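Local coordinates for 70 KDA protein (PDB 4B2N) that acts as a dihaem c-type rubber oxygenase, a processive dioxygenase that attacks the polyisoprene of latex, at residues A[443-448]-A[477-481]; A[436-442]-A[495-499]. All coordinates share one frame; numbering follows the deposited sequence.

Contact 1. Residues A[443-448]-A[477-481]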
ATOM      1  N   ARG A 443       5.767 -14.944 -15.584  1.00 16.77           N
ATOM      2  CA  ARG A 443       6.512 -14.881 -16.833  1.00 16.30           C
ATOM      3  C   ARG A 443       6.006 -13.737 -17.740  1.00 14.93           C
ATOM      4  O   ARG A 443       6.844 -13.156 -18.442  1.00 16.19           O
ATOM      5  CB  ARG A 443       6.434 -16.183 -17.608  1.00 16.76           C
ATOM      6  CG  ARG A 443       7.390 -17.228 -17.081  1.00 17.98           C
ATOM      7  CD  ARG A 443       7.312 -18.477 -17.977  1.00 18.63           C
ATOM      8  NE  ARG A 443       8.262 -19.449 -17.432  1.00 19.59           N
ATOM      9  CZ  ARG A 443       9.063 -20.234 -18.171  1.00 22.62           C
ATOM     10  NH1 ARG A 443       9.050 -20.183 -19.510  1.00 23.09           N
ATOM     11  NH2 ARG A 443       9.957 -21.046 -17.547  1.00 22.60           N
ATOM     12  N   ALA A 444       4.697 -13.482 -17.744  1.00 13.72           N
ATOM     13  CA  ALA A 444       4.135 -12.364 -18.497  1.00 15.93           C
ATOM     14  C   ALA A 444       4.750 -11.006 -18.041  1.00 14.63           C
ATOM     15  O   ALA A 444       5.054 -10.104 -18.827  1.00 14.93           O
ATOM     16  CB  ALA A 444       2.636 -12.292 -18.270  1.00 15.97           C
ATOM     17  N   TRP A 445       4.807 -10.848 -16.717  1.00 14.82           N
ATOM     18  CA  TRP A 445       5.437  -9.704 -16.098  1.00 14.43           C
ATOM     19  C   TRP A 445       6.935  -9.621 -16.436  1.00 14.58           C
ATOM     20  O   TRP A 445       7.450  -8.550 -16.838  1.00 13.75           O
ATOM     21  CB  TRP A 445       5.248  -9.853 -14.571  1.00 13.94           C
ATOM     22  CG  TRP A 445       5.998  -8.804 -13.819  1.00 13.61           C
ATOM     23  CD1 TRP A 445       7.356  -8.779 -13.541  1.00 14.42           C
ATOM     24  CD2 TRP A 445       5.449  -7.600 -13.245  1.00 13.90           C
ATOM     25  NE1 TRP A 445       7.680  -7.646 -12.812  1.00 14.49           N
ATOM     26  CE2 TRP A 445       6.556  -6.902 -12.613  1.00 14.28           C
ATOM     27  CE3 TRP A 445       4.156  -7.038 -13.189  1.00 14.31           C
ATOM     28  CZ2 TRP A 445       6.394  -5.663 -11.965  1.00 13.23           C
ATOM     29  CZ3 TRP A 445       3.997  -5.803 -12.497  1.00 15.03           C
ATOM     30  CH2 TRP A 445       5.093  -5.151 -11.884  1.00 13.82           C
ATOM     31  N   ASN A 446       7.668 -10.721 -16.164  1.00 15.05           N
ATOM     32  CA  ASN A 446       9.119 -10.829 -16.335  1.00 14.49           C
ATOM     33  C   ASN A 446       9.610 -10.519 -17.743  1.00 15.95           C
ATOM     34  O   ASN A 446      10.760 -10.126 -17.942  1.00 17.77           O
ATOM     35  CB  ASN A 446       9.570 -12.238 -15.967  1.00 15.41           C
ATOM     36  CG  ASN A 446       9.462 -12.496 -14.477  1.00 17.19           C
ATOM     37  OD1 ASN A 446       9.279 -11.533 -13.706  1.00 17.09           O
ATOM     38  ND2 ASN A 446       9.591 -13.768 -14.045  1.00 17.50           N
ATOM     39  N   SER A 447       8.758 -10.740 -18.731  1.00 15.35           N
ATOM     40  CA  SER A 447       9.137 -10.605 -20.118  1.00 15.71           C
ATOM     41  C   SER A 447       8.626  -9.286 -20.705  1.00 16.08           C
ATOM     42  O   SER A 447       8.364  -9.231 -21.901  1.00 16.50           O
ATOM     43  CB  SER A 447       8.548 -11.799 -20.941  1.00 15.65           C
ATOM     44  OG  SER A 447       7.116 -11.783 -20.857  1.00 14.79           O
ATOM     45  N   GLY A 448       8.455  -8.220 -19.905  1.00 14.94           N
ATOM     46  CA  GLY A 448       8.013  -6.973 -20.558  1.00 15.26           C
ATOM     47  C   GLY A 448       8.416  -5.708 -19.828  1.00 14.94           C
ATOM     48  O   GLY A 448       9.310  -5.703 -18.982  1.00 13.15           O
ATOM     49  N   ARG A 477       4.151 -14.704 -26.898  1.00 15.93           N
ATOM     50  CA  ARG A 477       4.299 -14.405 -25.418  1.00 15.78           C
ATOM     51  C   ARG A 477       3.659 -15.484 -24.540  1.00 15.94           C
ATOM     52  O   ARG A 477       4.291 -16.047 -23.564  1.00 16.82           O
ATOM     53  CB  ARG A 477       3.707 -13.012 -25.116  1.00 14.68           C
ATOM     54  CG  ARG A 477       4.660 -11.846 -25.571  1.00 14.55           C
ATOM     55  CD  ARG A 477       4.068 -10.443 -25.235  1.00 14.86           C
ATOM     56  NE  ARG A 477       3.880 -10.430 -23.792  1.00 14.89           N
ATOM     57  CZ  ARG A 477       4.802 -10.257 -22.859  1.00 15.42           C
ATOM     58  NH1 ARG A 477       6.072  -9.980 -23.182  1.00 15.51           N
ATOM     59  NH2 ARG A 477       4.456 -10.405 -21.583  1.00 17.18           N
ATOM     60  N   ALA A 478       2.407 -15.814 -24.863  1.00 15.63           N
ATOM     61  CA  ALA A 478       1.647 -16.852 -24.104  1.00 16.48           C
ATOM     62  C   ALA A 478       2.378 -18.198 -24.171  1.00 17.97           C
ATOM     63  O   ALA A 478       2.407 -18.954 -23.207  1.00 17.93           O
ATOM     64  CB  ALA A 478       0.219 -16.972 -24.655  1.00 16.23           C
ATOM     65  N   ILE A 479       2.976 -18.499 -25.327  1.00 16.58           N
ATOM     66  CA  ILE A 479       3.770 -19.698 -25.450  1.00 18.48           C
ATOM     67  C   ILE A 479       4.951 -19.712 -24.477  1.00 17.58           C
ATOM     68  O   ILE A 479       5.190 -20.721 -23.747  1.00 18.10           O
ATOM     69  CB  ILE A 479       4.246 -19.888 -26.896  1.00 17.67           C
ATOM     70  CG1 ILE A 479       3.022 -20.264 -27.782  1.00 17.24           C
ATOM     71  CG2 ILE A 479       5.318 -20.980 -26.935  1.00 17.55           C
ATOM     72  CD1 ILE A 479       3.350 -20.025 -29.273  1.00 17.47           C
ATOM     73  N   TYR A 480       5.687 -18.614 -24.438  1.00 16.98           N
ATOM     74  CA  TYR A 480       6.751 -18.471 -23.455  1.00 16.72           C
ATOM     75  C   TYR A 480       6.178 -18.582 -22.030  1.00 16.44           C
ATOM     76  O   TYR A 480       6.735 -19.316 -21.192  1.00 15.99           O
ATOM     77  CB  TYR A 480       7.487 -17.111 -23.564  1.00 17.19           C
ATOM     78  CG  TYR A 480       8.392 -16.950 -22.388  1.00 17.78           C
ATOM     79  CD1 TYR A 480       9.527 -17.770 -22.256  1.00 18.61           C
ATOM     80  CD2 TYR A 480       8.087 -16.031 -21.354  1.00 18.30           C
ATOM     81  CE1 TYR A 480      10.324 -17.692 -21.114  1.00 19.14           C
ATOM     82  CE2 TYR A 480       8.905 -15.911 -20.236  1.00 18.04           C
ATOM     83  CZ  TYR A 480      10.018 -16.756 -20.134  1.00 18.86           C
ATOM     84  OH  TYR A 480      10.797 -16.615 -19.019  1.00 16.50           O
ATOM     85  N   ASN A 481       5.086 -17.879 -21.761  1.00 14.90           N
ATOM     86  CA  ASN A 481       4.459 -17.913 -20.416  1.00 16.40           C
ATOM     87  C   ASN A 481       4.099 -19.348 -19.954  1.00 17.74           C
ATOM     88  O   ASN A 481       4.143 -19.693 -18.732  1.00 17.78           O
ATOM     89  CB  ASN A 481       3.207 -17.030 -20.408  1.00 14.91           C
ATOM     90  CG  ASN A 481       3.542 -15.559 -20.589  1.00 14.21           C
ATOM     91  OD1 ASN A 481       4.710 -15.164 -20.509  1.00 13.66           O
ATOM     92  ND2 ASN A 481       2.491 -14.733 -20.813  1.00 13.21           N
TER
HETATM   93  O   HOH W   1      10.632 -15.426 -16.426  1.00 21.97           O
HETATM   94  O   HOH W   2       5.725 -13.383 -22.587  1.00 15.25           O
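The C-terminal end of helix 439-446 is tied here to the last turn of helix 467-481, a helix-helix contact in which two arginines cross the interface in opposite directions, R477 ending on two backbone carbonyls of the other segment and R443 on one. R477 reaches the helix end: its NH1 donates to S447 O at 2.7 Å and its NH2 to A444 O at 2.8 Å. Both oxygens lie close to the guanidinium plane, so the group is held by its edge, but they are met differently. NH2 meets A444 O on a lone pair, in the carbonyl plane, whereas NH1 stands 51° above the S447 carbonyl plane. The bend at chi3 (59°) turns the guanidinium back toward these carbonyls, and E275 supplies a salt-bridge partner for NH2. S447, the first residue to leave helical geometry, turns OG back onto R443 O of its own helix.

R443 runs the other way over the Y480 ring. Its CD lies over the ring face, 4.1 Å from the centroid, a CH-pi contact, and the guanidinium follows as an off-centre cation-pi stack with planes 28° apart. NH1 then bonds to Y480 O at 3.0 Å, while NE pairs with E439. The extended chain from CG to NE is what lets one side chain span the ring and still reach the carbonyl.

Between the arginines, N481 packs ND2 against A444 CB and donates from the same atom to E275. Two waters add further polar links: one joins N446 ND2 to Y480 OH, and the other donates to S447 OG and, at 2.9 Å, to N481 OD1.

Contact 2. Residues A[436-442]-A[495-499]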
ATOM      1  N   MET A 436       0.594 -13.792  -7.211  1.00 25.33           N
ATOM      2  CA  MET A 436       1.275 -14.108  -8.473  1.00 22.40           C
ATOM      3  C   MET A 436       1.969 -15.475  -8.337  1.00 21.44           C
ATOM      4  O   MET A 436       3.074 -15.674  -8.829  1.00 19.23           O
ATOM      5  CB  MET A 436       2.251 -12.991  -8.803  1.00 21.55           C
ATOM      6  CG  MET A 436       1.553 -11.739  -9.351  1.00 22.21           C
ATOM      7  SD  MET A 436       1.388 -11.729 -11.123  1.00 29.55           S
ATOM      8  CE  MET A 436       3.046 -11.339 -11.709  1.00 21.14           C
ATOM      9  N   ALA A 437       1.310 -16.385  -7.616  1.00 20.03           N
ATOM     10  CA  ALA A 437       1.836 -17.705  -7.418  1.00 23.03           C
ATOM     11  C   ALA A 437       2.068 -18.494  -8.741  1.00 23.76           C
ATOM     12  O   ALA A 437       3.006 -19.303  -8.810  1.00 26.29           O
ATOM     13  CB  ALA A 437       0.932 -18.508  -6.452  1.00 25.19           C
ATOM     14  N   ASP A 438       1.257 -18.245  -9.752  1.00 22.51           N
ATOM     15  CA  ASP A 438       1.309 -18.973 -11.043  1.00 22.82           C
ATOM     16  C   ASP A 438       2.478 -18.499 -11.928  1.00 23.00           C
ATOM     17  O   ASP A 438       2.551 -17.288 -12.275  1.00 20.12           O
ATOM     18  CB  ASP A 438      -0.013 -18.737 -11.780  1.00 25.54           C
ATOM     19  CG  ASP A 438      -0.237 -19.688 -12.927  1.00 29.95           C
ATOM     20  OD1 ASP A 438       0.621 -19.857 -13.830  1.00 30.51           O
ATOM     21  OD2 ASP A 438      -1.351 -20.251 -12.953  1.00 34.79           O
ATOM     22  N   GLU A 439       3.345 -19.441 -12.337  1.00 20.08           N
ATOM     23  CA  GLU A 439       4.499 -19.154 -13.187  1.00 20.13           C
ATOM     24  C   GLU A 439       4.085 -18.389 -14.426  1.00 19.41           C
ATOM     25  O   GLU A 439       4.853 -17.544 -14.928  1.00 19.40           O
ATOM     26  CB  GLU A 439       5.225 -20.464 -13.568  1.00 23.15           C
ATOM     27  CG  GLU A 439       6.399 -20.328 -14.540  1.00 26.06           C
ATOM     28  CD  GLU A 439       7.662 -19.748 -13.876  1.00 33.34           C
ATOM     29  OE1 GLU A 439       7.655 -19.515 -12.644  1.00 36.13           O
ATOM     30  OE2 GLU A 439       8.683 -19.492 -14.567  1.00 33.32           O
ATOM     31  N   ARG A 440       2.883 -18.685 -14.940  1.00 21.07           N
ATOM     32  CA  ARG A 440       2.420 -18.054 -16.200  1.00 20.13           C
ATOM     33  C   ARG A 440       2.299 -16.552 -16.023  1.00 20.00           C
ATOM     34  O   ARG A 440       2.654 -15.785 -16.901  1.00 18.37           O
ATOM     35  CB  ARG A 440       1.055 -18.594 -16.644  1.00 20.87           C
ATOM     36  CG  ARG A 440       1.135 -20.035 -17.179  1.00 21.63           C
ATOM     37  CD  ARG A 440      -0.245 -20.608 -17.404  1.00 23.96           C
ATOM     38  NE  ARG A 440      -1.024 -20.690 -16.174  1.00 27.68           N
ATOM     39  CZ  ARG A 440      -2.303 -21.079 -16.114  1.00 29.73           C
ATOM     40  NH1 ARG A 440      -2.971 -21.399 -17.232  1.00 29.41           N
ATOM     41  NH2 ARG A 440      -2.927 -21.080 -14.953  1.00 30.31           N
ATOM     42  N   GLN A 441       1.729 -16.160 -14.888  1.00 19.99           N
ATOM     43  CA  GLN A 441       1.585 -14.762 -14.554  1.00 19.86           C
ATOM     44  C   GLN A 441       2.945 -14.041 -14.377  1.00 18.97           C
ATOM     45  O   GLN A 441       3.163 -12.910 -14.903  1.00 19.09           O
ATOM     46  CB  GLN A 441       0.757 -14.670 -13.280  1.00 21.24           C
ATOM     47  CG  GLN A 441      -0.724 -15.069 -13.454  1.00 20.26           C
ATOM     48  CD  GLN A 441      -1.418 -14.996 -12.104  1.00 24.13           C
ATOM     49  OE1 GLN A 441      -1.025 -15.701 -11.174  1.00 28.96           O
ATOM     50  NE2 GLN A 441      -2.374 -14.095 -11.955  1.00 22.52           N
ATOM     51  N   ARG A 442       3.848 -14.659 -13.620  0.50 18.24           N
ATOM     52  CA  ARG A 442       5.160 -14.075 -13.395  0.50 18.07           C
ATOM     53  C   ARG A 442       5.931 -13.965 -14.703  0.50 17.52           C
ATOM     54  O   ARG A 442       6.617 -12.984 -14.943  0.50 16.32           O
ATOM     55  CB  ARG A 442       5.940 -14.841 -12.304  0.50 19.19           C
ATOM     56  CG  ARG A 442       5.315 -14.637 -10.938  0.50 18.76           C
ATOM     57  CD  ARG A 442       6.136 -15.249  -9.810  0.50 18.93           C
ATOM     58  NE  ARG A 442       6.591 -16.594 -10.138  0.50 20.08           N
ATOM     59  CZ  ARG A 442       5.903 -17.694  -9.898  0.50 21.35           C
ATOM     60  NH1 ARG A 442       4.722 -17.624  -9.338  0.50 22.70           N
ATOM     61  NH2 ARG A 442       6.389 -18.871 -10.243  0.50 22.37           N
ATOM     62  N   TRP A 495       9.255 -10.363 -10.910  1.00 15.29           N
ATOM     63  CA  TRP A 495       8.310 -10.597  -9.809  1.00 17.07           C
ATOM     64  C   TRP A 495       8.706 -11.909  -9.127  1.00 17.66           C
ATOM     65  O   TRP A 495       8.474 -12.959  -9.709  1.00 17.82           O
ATOM     66  CB  TRP A 495       6.905 -10.748 -10.360  1.00 15.91           C
ATOM     67  CG  TRP A 495       5.888 -10.682  -9.223  1.00 17.16           C
ATOM     68  CD1 TRP A 495       5.665 -11.625  -8.187  1.00 18.07           C
ATOM     69  CD2 TRP A 495       5.020  -9.544  -8.899  1.00 17.57           C
ATOM     70  NE1 TRP A 495       4.728 -11.145  -7.298  1.00 18.05           N
ATOM     71  CE2 TRP A 495       4.311  -9.898  -7.656  1.00 17.02           C
ATOM     72  CE3 TRP A 495       4.769  -8.287  -9.491  1.00 16.14           C
ATOM     73  CZ2 TRP A 495       3.393  -9.054  -7.083  1.00 17.73           C
ATOM     74  CZ3 TRP A 495       3.851  -7.422  -8.869  1.00 16.12           C
ATOM     75  CH2 TRP A 495       3.153  -7.810  -7.717  1.00 17.09           C
ATOM     76  N   GLU A 496       9.316 -11.876  -7.944  1.00 18.96           N
ATOM     77  CA  GLU A 496       9.755 -13.128  -7.286  1.00 21.02           C
ATOM     78  C   GLU A 496       8.630 -14.100  -6.998  1.00 21.09           C
ATOM     79  O   GLU A 496       7.504 -13.705  -6.699  1.00 20.57           O
ATOM     80  CB  GLU A 496      10.471 -12.856  -5.954  1.00 21.49           C
ATOM     81  CG  GLU A 496      11.830 -12.227  -6.185  1.00 26.34           C
ATOM     82  CD  GLU A 496      12.844 -13.152  -6.899  1.00 32.47           C
ATOM     83  OE1 GLU A 496      12.900 -14.362  -6.606  1.00 39.12           O
ATOM     84  OE2 GLU A 496      13.661 -12.641  -7.701  1.00 34.01           O
ATOM     85  N   GLU A 497       8.924 -15.380  -7.094  1.00 19.24           N
ATOM     86  CA  GLU A 497       7.915 -16.340  -6.729  1.00 22.14           C
ATOM     87  C   GLU A 497       7.536 -16.104  -5.231  1.00 19.86           C
ATOM     88  O   GLU A 497       8.413 -15.998  -4.404  1.00 21.84           O
ATOM     89  CB  GLU A 497       8.479 -17.739  -6.936  1.00 23.39           C
ATOM     90  CG  GLU A 497       7.461 -18.756  -6.539  1.00 27.36           C
ATOM     91  CD  GLU A 497       7.821 -20.130  -6.993  1.00 30.44           C
ATOM     92  OE1 GLU A 497       8.956 -20.300  -7.475  1.00 33.18           O
ATOM     93  OE2 GLU A 497       6.916 -20.996  -6.920  1.00 34.71           O
ATOM     94  N   PRO A 498       6.226 -16.033  -4.897  1.00 18.41           N
ATOM     95  CA  PRO A 498       5.965 -15.770  -3.480  1.00 18.66           C
ATOM     96  C   PRO A 498       6.292 -16.892  -2.530  1.00 19.89           C
ATOM     97  O   PRO A 498       6.035 -18.034  -2.859  1.00 18.58           O
ATOM     98  CB  PRO A 498       4.482 -15.483  -3.417  1.00 19.00           C
ATOM     99  CG  PRO A 498       3.875 -15.880  -4.709  1.00 20.20           C
ATOM    100  CD  PRO A 498       5.003 -16.067  -5.704  1.00 19.00           C
ATOM    101  N   THR A 499       6.777 -16.533  -1.351  1.00 18.49           N
ATOM    102  CA  THR A 499       7.083 -17.509  -0.303  1.00 19.44           C
ATOM    103  C   THR A 499       6.482 -17.108   1.058  1.00 20.09           C
ATOM    104  O   THR A 499       6.336 -17.948   1.959  1.00 22.09           O
ATOM    105  CB  THR A 499       8.609 -17.626  -0.111  1.00 17.93           C
ATOM    106  OG1 THR A 499       9.112 -16.337   0.194  1.00 18.49           O
ATOM    107  CG2 THR A 499       9.277 -18.076  -1.400  1.00 17.94           C
TER
HETATM  108  O   HOH W   3       4.237 -20.258  -6.655  1.00 36.56           O
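M436 and R442, on the approach to and in the first turn of helix 439-446, meet the loop 495-499 beside the pocket of the first haem c; the W495 side chain comes within about 7 Å of a bound haem.

Aromatic and apolar contacts come first. M436 lies across one face of the indole, its CB 3.8 Å from the centroid of the five-membered ring in a CH-pi contact. The chain bends at chi2 (-90°) and chi3, which folds it back over the ring: SD stands above the same five-membered ring at 4.8 Å, a Met-aromatic contact at a distance, and CE approaches CG of W495. Next to this, P498 CG rests on A437 CA at 3.9 Å.

Polar contacts gather on R442, described here in one of its two modelled conformers and so provisional. Its aliphatic part passes W495, with CD 3.3 Å from W495 O. Its guanidinium is sandwiched: E439 CA lies over one face toward the rim, and E497 CG over the centre of the opposite face. The E497 carboxylate is nearly parallel to it, planes 11° apart; the NH2-OE2 salt bridge is long, and with OE2 well out of the guanidinium plane no N-H points at it, leaving charge alone. Within its own segment NH1 donates to M436 O in the guanidinium plane, and NH2 makes a weak salt-bridge hydrogen bond with E439 OE1, completing a network of E439, R442 and E497. The two carboxylates thus share one cation, which probably eases their mutual repulsion.

A bridging water finishes the join, donating to A437 O at 2.7 Å and to E497 OE2 at 2.8 Å.

In the fold
Both contacts use helix 439-446, with contact 1 at its C-terminal end and contact 2 at its start, their centres 12 Å apart. Contact 1 is buried, as are six of its seven touching residues, yet it lies away from the haem-binding residues; contact 2 is only partly buried, running from the haem-side W495 to the exposed E497. Their chemistry differs accordingly: direct arginine-to-carbonyl hydrogen bonds cross contact 1, whereas none crosses contact 2, which relies on aromatic packing, stacked charges and a water. They meet where N446 OD1 accepts a probable hydrogen bond from W495 N, and where the W445 and W495 rings pack edge-to-face. E439 also serves both, pairing with R442 and R443.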